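Local coordinates for protein glycoside hydrolase family 5 (Aspergillus oryzae, PDB 6LA0) that hydrolyses glycosidic bonds as a secreted rutinosidase and probably also acts as an exo-1,3-beta-glucanase that releases glucose from beta-1,3-glucans, at residues Ala19-Leu24 with Val85-Pro91; Tyr71-Asp76 with Ala335-Gly339; Ser82-Gly86 with Ile364-Arg368; Asn307-Arg312 with Gln346-Tyr352. All coordinates share one frame. Numbering follows the deposited sequence.

Interaction 1 of 4, residues Ala19-Leu24 with Val85-Pro91; sequences ANGVNL and VGVLRIP
Strands 19-23 and 87-91 run parallel, their axes 4.9 Å apart at closest approach and inclined by 22°. Val22 pairs with Leu88 (CA-CA 5.5 Å) and Asn23 with Arg89 (CA-CA 4.5 Å). Backbone hydrogen bonds run from Gly86 N to Asn20 O (2.9 Å), Arg89 N to Val22 O (3.0 Å), Leu24 N to Arg89 O (2.8 Å) and, weakly, Val22 N to Val87 O (3.4 Å). Gly21 CA makes a CA-H...O contact of 3.2 Å to Val87 O, with which a beta carbon would clash. On one face, Val22 (m) and Leu88 (mt) meet at CG2-CD2, 4.0 Å, beneath Leu80 of helix 74-81. Leu24 (mt) extends this layer, CD1 lying 4.0 Å from Ile90 CD1. Asn23 (m) and Arg89 share the other face. Arg89, trans through chi3 with chi4 at -102°, donates from NH1 to Asn23 OD1 (3.0 Å) and salt-bridges Glu187 and Glu298, while Asn23 ND2 bonds to Gly297 O. Val87 (p) brings CG1 to 3.7 Å from Ala19 CB. One water donates to Leu24 O (2.8 Å) and Pro91 O (2.7 Å). An apolar face under a helix and an inward polar network characterise adjacent strands in the (beta/alpha)8 TIM barrel of family 5 glycoside hydrolases.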
# COMPACT_ATOMS: atom_id res chain seq x y z
N ALA A 19 2.30 13.91 -6.17
CA ALA A 19 1.33 14.06 -5.09
C ALA A 19 1.93 13.58 -3.77
O ALA A 19 2.81 12.71 -3.75
CB ALA A 19 0.03 13.31 -5.40
N ASN A 20 1.41 14.13 -2.67
CA ASN A 20 1.78 13.70 -1.32
C ASN A 20 0.53 13.26 -0.58
O ASN A 20 -0.50 13.93 -0.65
CB ASN A 20 2.46 14.84 -0.55
CG ASN A 20 3.78 15.25 -1.17
OD1 ASN A 20 4.71 14.44 -1.26
ND2 ASN A 20 3.86 16.50 -1.61
N GLY A 21 0.60 12.12 0.10
CA GLY A 21 -0.58 11.63 0.78
C GLY A 21 -0.28 10.55 1.79
O GLY A 21 0.82 10.48 2.35
N VAL A 22 -1.29 9.72 2.05
CA VAL A 22 -1.19 8.65 3.03
C VAL A 22 -1.81 7.38 2.47
O VAL A 22 -2.59 7.41 1.52
CB VAL A 22 -1.89 9.03 4.36
CG1 VAL A 22 -1.31 10.33 4.92
CG2 VAL A 22 -3.41 9.13 4.16
N ASN A 23 -1.42 6.25 3.07
CA ASN A 23 -2.16 5.00 2.97
C ASN A 23 -3.33 4.99 3.95
O ASN A 23 -3.25 5.56 5.04
CB ASN A 23 -1.26 3.82 3.29
CG ASN A 23 -0.31 3.49 2.19
OD1 ASN A 23 -0.65 2.73 1.29
ND2 ASN A 23 0.89 4.07 2.24
N LEU A 24 -4.40 4.30 3.57
CA LEU A 24 -5.49 4.00 4.50
C LEU A 24 -5.35 2.55 4.96
O LEU A 24 -6.18 1.67 4.67
CB LEU A 24 -6.84 4.25 3.83
CG LEU A 24 -7.10 5.66 3.31
CD1 LEU A 24 -8.57 5.76 2.87
CD2 LEU A 24 -6.77 6.71 4.38
N VAL A 85 -3.36 16.94 1.76
CA VAL A 85 -3.18 15.61 1.19
C VAL A 85 -3.85 15.56 -0.18
O VAL A 85 -5.01 15.95 -0.34
CB VAL A 85 -3.75 14.54 2.13
CG1 VAL A 85 -3.97 13.23 1.38
CG2 VAL A 85 -2.80 14.33 3.29
N GLY A 86 -3.11 15.07 -1.18
CA GLY A 86 -3.62 15.02 -2.53
C GLY A 86 -3.76 13.63 -3.13
O GLY A 86 -4.20 13.51 -4.28
N VAL A 87 -3.41 12.58 -2.38
CA VAL A 87 -3.48 11.21 -2.88
C VAL A 87 -3.74 10.27 -1.72
O VAL A 87 -3.18 10.42 -0.63
CB VAL A 87 -2.20 10.82 -3.66
CG1 VAL A 87 -0.97 10.94 -2.78
CG2 VAL A 87 -2.31 9.40 -4.19
N LEU A 88 -4.62 9.29 -1.95
CA LEU A 88 -4.92 8.24 -0.98
C LEU A 88 -4.58 6.90 -1.62
O LEU A 88 -5.10 6.58 -2.70
CB LEU A 88 -6.40 8.27 -0.56
CG LEU A 88 -6.94 9.53 0.12
CD1 LEU A 88 -8.44 9.44 0.28
CD2 LEU A 88 -6.25 9.78 1.46
N ARG A 89 -3.71 6.13 -0.97
CA ARG A 89 -3.48 4.74 -1.33
C ARG A 89 -4.33 3.87 -0.42
O ARG A 89 -4.21 3.95 0.81
CB ARG A 89 -2.01 4.34 -1.21
CG ARG A 89 -1.72 2.91 -1.69
CD ARG A 89 -0.21 2.70 -1.85
NE ARG A 89 0.17 1.36 -2.31
CZ ARG A 89 0.65 0.40 -1.52
NH1 ARG A 89 0.76 0.61 -0.23
NH2 ARG A 89 1.00 -0.78 -2.03
N ILE A 90 -5.18 3.03 -1.01
CA ILE A 90 -6.19 2.27 -0.29
C ILE A 90 -5.95 0.79 -0.54
O ILE A 90 -6.37 0.25 -1.56
CB ILE A 90 -7.61 2.70 -0.71
CG1 ILE A 90 -7.69 4.23 -0.78
CG2 ILE A 90 -8.66 2.09 0.25
CD1 ILE A 90 -9.09 4.77 -0.97
N PRO A 91 -5.29 0.09 0.38
CA PRO A 91 -5.15 -1.36 0.26
C PRO A 91 -6.49 -2.09 0.44
O PRO A 91 -7.27 -1.78 1.35
CB PRO A 91 -4.17 -1.72 1.39
CG PRO A 91 -3.40 -0.46 1.62
CD PRO A 91 -4.41 0.64 1.43
O HOH W 1 -7.33 -0.73 3.83

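Interaction 2 of 4, residues Tyr71-Asp76 with Ala335-Gly339; sequences YITERD and AKFSG
Two lengths of chain that share no regular pairing meet mainly through side chains: the start of helix 74-81, with Thr73 as N-cap, and the irregular 335-339, extended at Lys336 and Phe337. Their CA atoms stay well apart, at 8.6 Å for both Ile72-Lys336 and Asp76-Ala335. The charged contact is a salt bridge in which Lys336 NZ donates to Asp76 OD1 at 3.0 Å. Lys336 leaves the backbone as m, continues t, and bends at chi3 (91°) to bring its amine to the carboxylate. Asp76 (m) also serves its own segment: OD2 accepts from the N of the N-cap residue Thr73 at 2.9 Å, the side-chain-to-backbone half of a capping box. Of the neutral hydrogen bonds, Tyr71 (t) reaches across to donate from OH to Lys336 O, 2.9 Å away near the plane of the ring. A water donates to Tyr71 OH (2.8 Å) and is hydrogen-bonded to Ser338 OG (2.9 Å), a second link. Apolar contact is slight: Ile72 (mm) sets CD1 4.1 Å from the aliphatic CD of Lys336. The loop after strand 329-332 thus lies against the N-terminal start of helix 74-81, at the C-terminal end of the strands of the TIM barrel.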
# COMPACT_ATOMS: atom_id res chain seq x y z
N TYR A 71 -13.75 2.72 11.05
CA TYR A 71 -12.32 2.97 11.24
C TYR A 71 -11.83 4.15 10.42
O TYR A 71 -10.98 4.93 10.88
CB TYR A 71 -11.50 1.72 10.91
CG TYR A 71 -10.05 1.88 11.29
CD1 TYR A 71 -9.68 1.94 12.63
CD2 TYR A 71 -9.07 2.00 10.32
CE1 TYR A 71 -8.35 2.10 12.99
CE2 TYR A 71 -7.73 2.16 10.67
CZ TYR A 71 -7.38 2.20 12.01
OH TYR A 71 -6.06 2.36 12.39
N ILE A 72 -12.33 4.30 9.19
CA ILE A 72 -12.03 5.44 8.34
C ILE A 72 -13.36 6.05 7.90
O ILE A 72 -14.18 5.36 7.27
CB ILE A 72 -11.18 5.07 7.11
CG1 ILE A 72 -9.78 4.61 7.52
CG2 ILE A 72 -11.12 6.24 6.12
CD1 ILE A 72 -8.89 5.71 8.11
N THR A 73 -13.56 7.33 8.20
CA THR A 73 -14.78 8.04 7.85
C THR A 73 -14.42 9.34 7.13
O THR A 73 -13.25 9.74 7.05
CB THR A 73 -15.62 8.36 9.09
OG1 THR A 73 -14.86 9.22 9.97
CG2 THR A 73 -16.00 7.08 9.83
N GLU A 74 -15.46 10.01 6.63
CA GLU A 74 -15.25 11.27 5.92
C GLU A 74 -14.61 12.33 6.82
O GLU A 74 -13.92 13.23 6.31
CB GLU A 74 -16.56 11.76 5.32
CG GLU A 74 -17.20 10.71 4.41
CD GLU A 74 -18.48 11.18 3.73
OE1 GLU A 74 -19.01 12.25 4.10
OE2 GLU A 74 -18.96 10.47 2.82
N ARG A 75 -14.78 12.25 8.14
CA ARG A 75 -14.10 13.19 9.03
C ARG A 75 -12.59 13.01 8.97
O ARG A 75 -11.83 13.99 9.01
CB ARG A 75 -14.59 13.05 10.48
CG ARG A 75 -16.10 13.20 10.68
CD ARG A 75 -16.58 14.67 10.61
NE ARG A 75 -16.70 15.19 9.24
CZ ARG A 75 -17.53 14.73 8.30
NH1 ARG A 75 -18.37 13.72 8.54
NH2 ARG A 75 -17.53 15.29 7.10
N ASP A 76 -12.13 11.77 8.88
CA ASP A 76 -10.70 11.53 8.66
C ASP A 76 -10.23 12.14 7.34
O ASP A 76 -9.10 12.64 7.25
CB ASP A 76 -10.40 10.04 8.72
CG ASP A 76 -10.82 9.40 10.03
OD1 ASP A 76 -10.43 9.94 11.09
OD2 ASP A 76 -11.53 8.37 10.02
N ALA A 335 -2.37 6.36 7.83
CA ALA A 335 -3.12 7.54 8.26
C ALA A 335 -3.39 7.53 9.77
O ALA A 335 -3.19 8.55 10.45
CB ALA A 335 -4.44 7.64 7.49
N LYS A 336 -3.87 6.40 10.29
CA LYS A 336 -4.18 6.21 11.71
C LYS A 336 -3.56 4.91 12.21
O LYS A 336 -3.67 3.87 11.55
CB LYS A 336 -5.70 6.20 11.95
CG LYS A 336 -6.40 7.46 11.49
CD LYS A 336 -7.90 7.38 11.70
CE LYS A 336 -8.30 7.92 13.06
NZ LYS A 336 -9.80 7.99 13.25
N PHE A 337 -2.95 4.96 13.39
CA PHE A 337 -2.15 3.86 13.91
C PHE A 337 -2.14 3.94 15.43
O PHE A 337 -1.76 4.98 15.99
CB PHE A 337 -0.71 3.93 13.37
CG PHE A 337 0.14 2.72 13.67
CD1 PHE A 337 0.67 2.51 14.93
CD2 PHE A 337 0.46 1.82 12.65
CE1 PHE A 337 1.47 1.42 15.20
CE2 PHE A 337 1.28 0.72 12.92
CZ PHE A 337 1.76 0.52 14.20
N SER A 338 -2.52 2.84 16.10
CA SER A 338 -2.53 2.80 17.55
C SER A 338 -1.82 1.58 18.14
O SER A 338 -1.93 1.35 19.35
CB SER A 338 -3.97 2.85 18.07
OG SER A 338 -4.68 1.71 17.65
N GLY A 339 -1.07 0.81 17.35
CA GLY A 339 -0.32 -0.30 17.92
C GLY A 339 0.69 0.16 18.96
O GLY A 339 1.34 1.20 18.81
O HOH W 2 -5.59 2.82 15.16

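Interaction 3 of 4, residues Ser82-Gly86 with Ile364-Arg368; sequences SVGVG and IDLTR
Ser82 opens the turn that follows helix 74-81, and its OG bonds back to Lys79 O. Val83 (phi/psi -110/6) makes the main contact. Its carbonyl O accepts from Leu366 N at 2.9 Å, and its m side chain points at the other segment, with CG1 3.3 Å from Ile364 O and CB 3.9 Å from CG2 of Ile364 (mm). Gly84 comes next with positive phi (94/23), as the C-prime residue of a Schellman motif that ends the helix: Val85 N bonds to Leu80 O and Gly84 N to Ala81 O. A beta carbon here would be jammed against the preceding carbonyl and come tight against Thr367 CG2. Gly84 O lies 3.7 Å from Leu366 CB. The chain then extends at Val85 (-58/130, rotamer t), whose CG2 touches Leu366 CD1 at 3.9 Å, and reaches Gly86 just ahead of strand 87-92. The CA atoms of Val83-Asp365 and Gly84-Leu366 are each 5.1 Å apart. In the opposing segment, Leu366 (mt) begins a short 3-10 turn; Asp365 (t), just before it, accepts at OD1 from Thr367 OG1 (2.6 Å) and weakly from Thr367 N (3.2 Å). The C-terminal tail thus lies against the link from helix 74-81 to strand 87-92, with Val83 on Ile359 of helix 355-360, Leu366 on Leu320 of helix 312-326, and Gly86 bonded through its backbone to Asn20 and His128.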
# COMPACT_ATOMS: atom_id res chain seq x y z
N SER A 82 -7.22 19.09 5.22
CA SER A 82 -6.87 20.34 5.89
C SER A 82 -5.37 20.66 5.82
O SER A 82 -5.00 21.82 6.00
CB SER A 82 -7.31 20.31 7.36
OG SER A 82 -6.43 19.54 8.16
N VAL A 83 -4.51 19.67 5.59
CA VAL A 83 -3.08 19.93 5.42
C VAL A 83 -2.64 19.70 3.98
O VAL A 83 -1.44 19.79 3.68
CB VAL A 83 -2.22 19.10 6.40
CG1 VAL A 83 -2.36 19.66 7.82
CG2 VAL A 83 -2.59 17.64 6.33
N GLY A 84 -3.57 19.43 3.07
CA GLY A 84 -3.26 19.38 1.65
C GLY A 84 -2.92 18.02 1.10
O GLY A 84 -2.25 17.93 0.07
N VAL A 85 -3.36 16.94 1.76
CA VAL A 85 -3.18 15.61 1.19
C VAL A 85 -3.85 15.56 -0.18
O VAL A 85 -5.01 15.95 -0.34
CB VAL A 85 -3.75 14.54 2.13
CG1 VAL A 85 -3.97 13.23 1.38
CG2 VAL A 85 -2.80 14.33 3.29
N GLY A 86 -3.11 15.07 -1.18
CA GLY A 86 -3.62 15.02 -2.53
C GLY A 86 -3.76 13.63 -3.13
O GLY A 86 -4.20 13.51 -4.28
N ILE A 364 2.69 19.21 9.50
CA ILE A 364 2.42 18.95 8.09
C ILE A 364 1.78 20.18 7.44
O ILE A 364 0.75 20.68 7.91
CB ILE A 364 1.51 17.72 7.89
CG1 ILE A 364 2.10 16.48 8.59
CG2 ILE A 364 1.27 17.46 6.39
CD1 ILE A 364 3.58 16.26 8.32
N ASP A 365 2.37 20.62 6.33
CA ASP A 365 1.75 21.59 5.43
C ASP A 365 2.17 21.20 4.01
O ASP A 365 3.20 21.65 3.51
CB ASP A 365 2.14 23.03 5.77
CG ASP A 365 1.74 24.02 4.69
OD1 ASP A 365 0.80 23.74 3.91
OD2 ASP A 365 2.37 25.09 4.61
N LEU A 366 1.37 20.35 3.38
CA LEU A 366 1.77 19.86 2.06
C LEU A 366 1.60 20.90 0.97
O LEU A 366 2.08 20.68 -0.15
CB LEU A 366 0.98 18.60 1.71
CG LEU A 366 1.26 17.45 2.68
CD1 LEU A 366 0.42 16.24 2.34
CD2 LEU A 366 2.75 17.10 2.63
N THR A 367 0.93 22.03 1.25
CA THR A 367 0.83 23.07 0.24
C THR A 367 2.16 23.76 -0.03
O THR A 367 2.26 24.50 -1.02
CB THR A 367 -0.21 24.12 0.65
OG1 THR A 367 0.32 24.94 1.70
CG2 THR A 367 -1.50 23.45 1.12
N ARG A 368 3.18 23.52 0.79
CA ARG A 368 4.48 24.13 0.52
C ARG A 368 5.15 23.54 -0.72
O ARG A 368 6.12 24.12 -1.20
CB ARG A 368 5.41 24.00 1.74
CG ARG A 368 5.86 22.58 2.08
CD ARG A 368 6.54 22.54 3.45
NE ARG A 368 6.87 21.18 3.91
CZ ARG A 368 7.95 20.50 3.52
NH1 ARG A 368 8.78 21.03 2.65
NH2 ARG A 368 8.19 19.29 4.01

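Interaction 4 of 4, residues Asn307-Arg312 with Gln346-Tyr352; sequences NSFALR and QGTQADY
Phe309 lays one face of its ring over Gln346 CB, a CH-pi contact of 3.8 Å to the centroid and 11° off the normal. Chi1 is m, and the ring also brings CZ to 3.6 Å from Gly347 CA and CE1 to 3.6 Å from Asp351 CG. At Gly347 (phi/psi 90/-158) a beta carbon would clash with Phe309 CE1. Asn307 and Gln346 are in register (CA-CA 5.5 Å), and two hydrogen bonds fasten Gln346 to 307-312: its N donates to Asn307 O (3.0 Å), and its mt side chain turns OE1 back to accept from Phe309 N (2.8 Å). A water donates to Gln346 OE1 (2.8 Å) and accepts from Ala310 N (3.1 Å). Phe309 to Arg312 forms a type I turn, while Ser308 OG accepts from Leu311 N (3.1 Å) in an ST motif. Opposite, 349-351 have helical phi/psi, and Thr348 N donates to Asp351 OD2 (2.8 Å). Arg312 (m, t, m) sends NH1 to Asp351 O (3.0 Å) and NE back to Phe309 O (2.9 Å); a water accepts from Arg312 NH1 (2.9 Å) and donates to Asp351 OD1 (2.7 Å). Tyr352 (m) donates from OH to Gln346 O (2.7 Å), as its CE1 meets Arg312 CG at 3.8 Å. These are two beta-alpha loops, following strands 294-303 and 329-332, packed together at the C-terminal end of the strands of a TIM barrel.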
# COMPACT_ATOMS: atom_id res chain seq x y z
N ASN A 307 15.19 5.90 18.77
CA ASN A 307 14.08 6.70 18.28
C ASN A 307 13.85 7.92 19.16
O ASN A 307 13.91 7.82 20.39
CB ASN A 307 12.81 5.87 18.21
CG ASN A 307 12.81 4.89 17.05
OD1 ASN A 307 12.53 5.26 15.91
ND2 ASN A 307 13.16 3.64 17.34
N SER A 308 13.54 9.05 18.53
CA SER A 308 13.44 10.32 19.24
C SER A 308 12.11 11.00 18.95
O SER A 308 11.80 11.28 17.78
CB SER A 308 14.60 11.24 18.83
OG SER A 308 14.22 12.60 18.94
N PHE A 309 11.33 11.27 20.00
CA PHE A 309 10.12 12.09 19.86
C PHE A 309 10.44 13.43 19.20
O PHE A 309 9.73 13.88 18.30
CB PHE A 309 9.49 12.38 21.23
CG PHE A 309 8.92 11.19 21.97
CD1 PHE A 309 8.19 10.20 21.32
CD2 PHE A 309 9.04 11.12 23.37
CE1 PHE A 309 7.63 9.14 22.05
CE2 PHE A 309 8.49 10.07 24.08
CZ PHE A 309 7.78 9.07 23.42
N ALA A 310 11.49 14.11 19.70
CA ALA A 310 11.76 15.49 19.29
C ALA A 310 12.05 15.61 17.81
O ALA A 310 11.71 16.62 17.19
CB ALA A 310 12.93 16.06 20.10
N LEU A 311 12.68 14.60 17.21
CA LEU A 311 13.07 14.71 15.81
C LEU A 311 11.99 14.26 14.83
O LEU A 311 12.26 14.22 13.63
CB LEU A 311 14.37 13.94 15.56
CG LEU A 311 15.64 14.57 16.16
CD1 LEU A 311 16.85 13.66 15.94
CD2 LEU A 311 15.87 15.95 15.56
N ARG A 312 10.78 13.93 15.31
CA ARG A 312 9.76 13.42 14.39
C ARG A 312 9.38 14.45 13.34
O ARG A 312 9.21 14.11 12.16
CB ARG A 312 8.52 12.99 15.17
CG ARG A 312 8.75 11.76 16.03
CD ARG A 312 7.52 11.41 16.86
NE ARG A 312 7.23 12.41 17.89
CZ ARG A 312 6.17 12.36 18.68
NH1 ARG A 312 5.30 11.37 18.57
NH2 ARG A 312 5.98 13.31 19.59
N GLN A 346 12.65 6.13 22.59
CA GLN A 346 11.48 6.78 23.18
C GLN A 346 10.18 6.24 22.57
O GLN A 346 9.98 6.29 21.35
CB GLN A 346 11.60 8.29 22.99
CG GLN A 346 12.83 8.88 23.72
CD GLN A 346 13.11 10.33 23.39
OE1 GLN A 346 12.40 10.95 22.60
NE2 GLN A 346 14.17 10.88 23.99
N GLY A 347 9.29 5.74 23.43
CA GLY A 347 7.91 5.53 23.04
C GLY A 347 7.61 4.17 22.46
O GLY A 347 8.31 3.17 22.68
N THR A 348 6.51 4.12 21.70
CA THR A 348 6.03 2.92 21.04
C THR A 348 5.86 3.21 19.55
O THR A 348 5.97 4.35 19.10
CB THR A 348 4.68 2.45 21.61
OG1 THR A 348 3.66 3.31 21.11
CG2 THR A 348 4.67 2.50 23.14
N GLN A 349 5.50 2.18 18.77
CA GLN A 349 5.29 2.40 17.34
C GLN A 349 4.21 3.45 17.09
O GLN A 349 4.27 4.17 16.09
CB GLN A 349 4.93 1.08 16.64
CG GLN A 349 6.05 0.04 16.65
CD GLN A 349 5.80 -1.09 15.66
OE1 GLN A 349 4.81 -1.80 15.77
NE2 GLN A 349 6.72 -1.27 14.70
N ALA A 350 3.23 3.57 18.00
CA ALA A 350 2.13 4.50 17.76
C ALA A 350 2.60 5.95 17.78
O ALA A 350 1.88 6.82 17.26
CB ALA A 350 1.02 4.31 18.80
N ASP A 351 3.78 6.23 18.34
CA ASP A 351 4.32 7.57 18.30
C ASP A 351 5.00 7.90 16.97
O ASP A 351 5.24 9.08 16.68
CB ASP A 351 5.30 7.75 19.48
CG ASP A 351 4.64 7.48 20.85
OD1 ASP A 351 3.69 8.21 21.18
OD2 ASP A 351 5.04 6.52 21.57
N TYR A 352 5.27 6.90 16.11
CA TYR A 352 6.01 7.10 14.88
C TYR A 352 5.28 6.71 13.61
O TYR A 352 5.66 7.17 12.53
CB TYR A 352 7.35 6.33 14.93
CG TYR A 352 8.17 6.77 16.11
CD1 TYR A 352 9.07 7.81 16.00
CD2 TYR A 352 8.02 6.15 17.35
CE1 TYR A 352 9.82 8.23 17.08
CE2 TYR A 352 8.77 6.56 18.46
CZ TYR A 352 9.67 7.60 18.31
OH TYR A 352 10.41 8.03 19.39
O HOH W 3 12.96 13.64 22.40
O HOH W 4 2.90 10.58 20.08

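Along the chain, the segments of interaction 2 alternate with those of interactions 1, 3 and 4, while interaction 4 is nested inside the loop closed by interaction 3. Interaction 1 is buried in the barrel wall; its centre lies about 13 Å from that of interaction 2, which it touches through Asn23 O and Ala335 N, and about 12 Å from that of interaction 3, with which it shares Val85 and Gly86. Interactions 2 and 3, centres about 17 Å apart, tie the two ends of helix 74-81 to late chain, 2 at the C-terminal end of the strands and 3 at the other. Interaction 1 joins neighbouring strands; interaction 4, its centre about 22 Å from that of interaction 1, joins late loops and meets interaction 2.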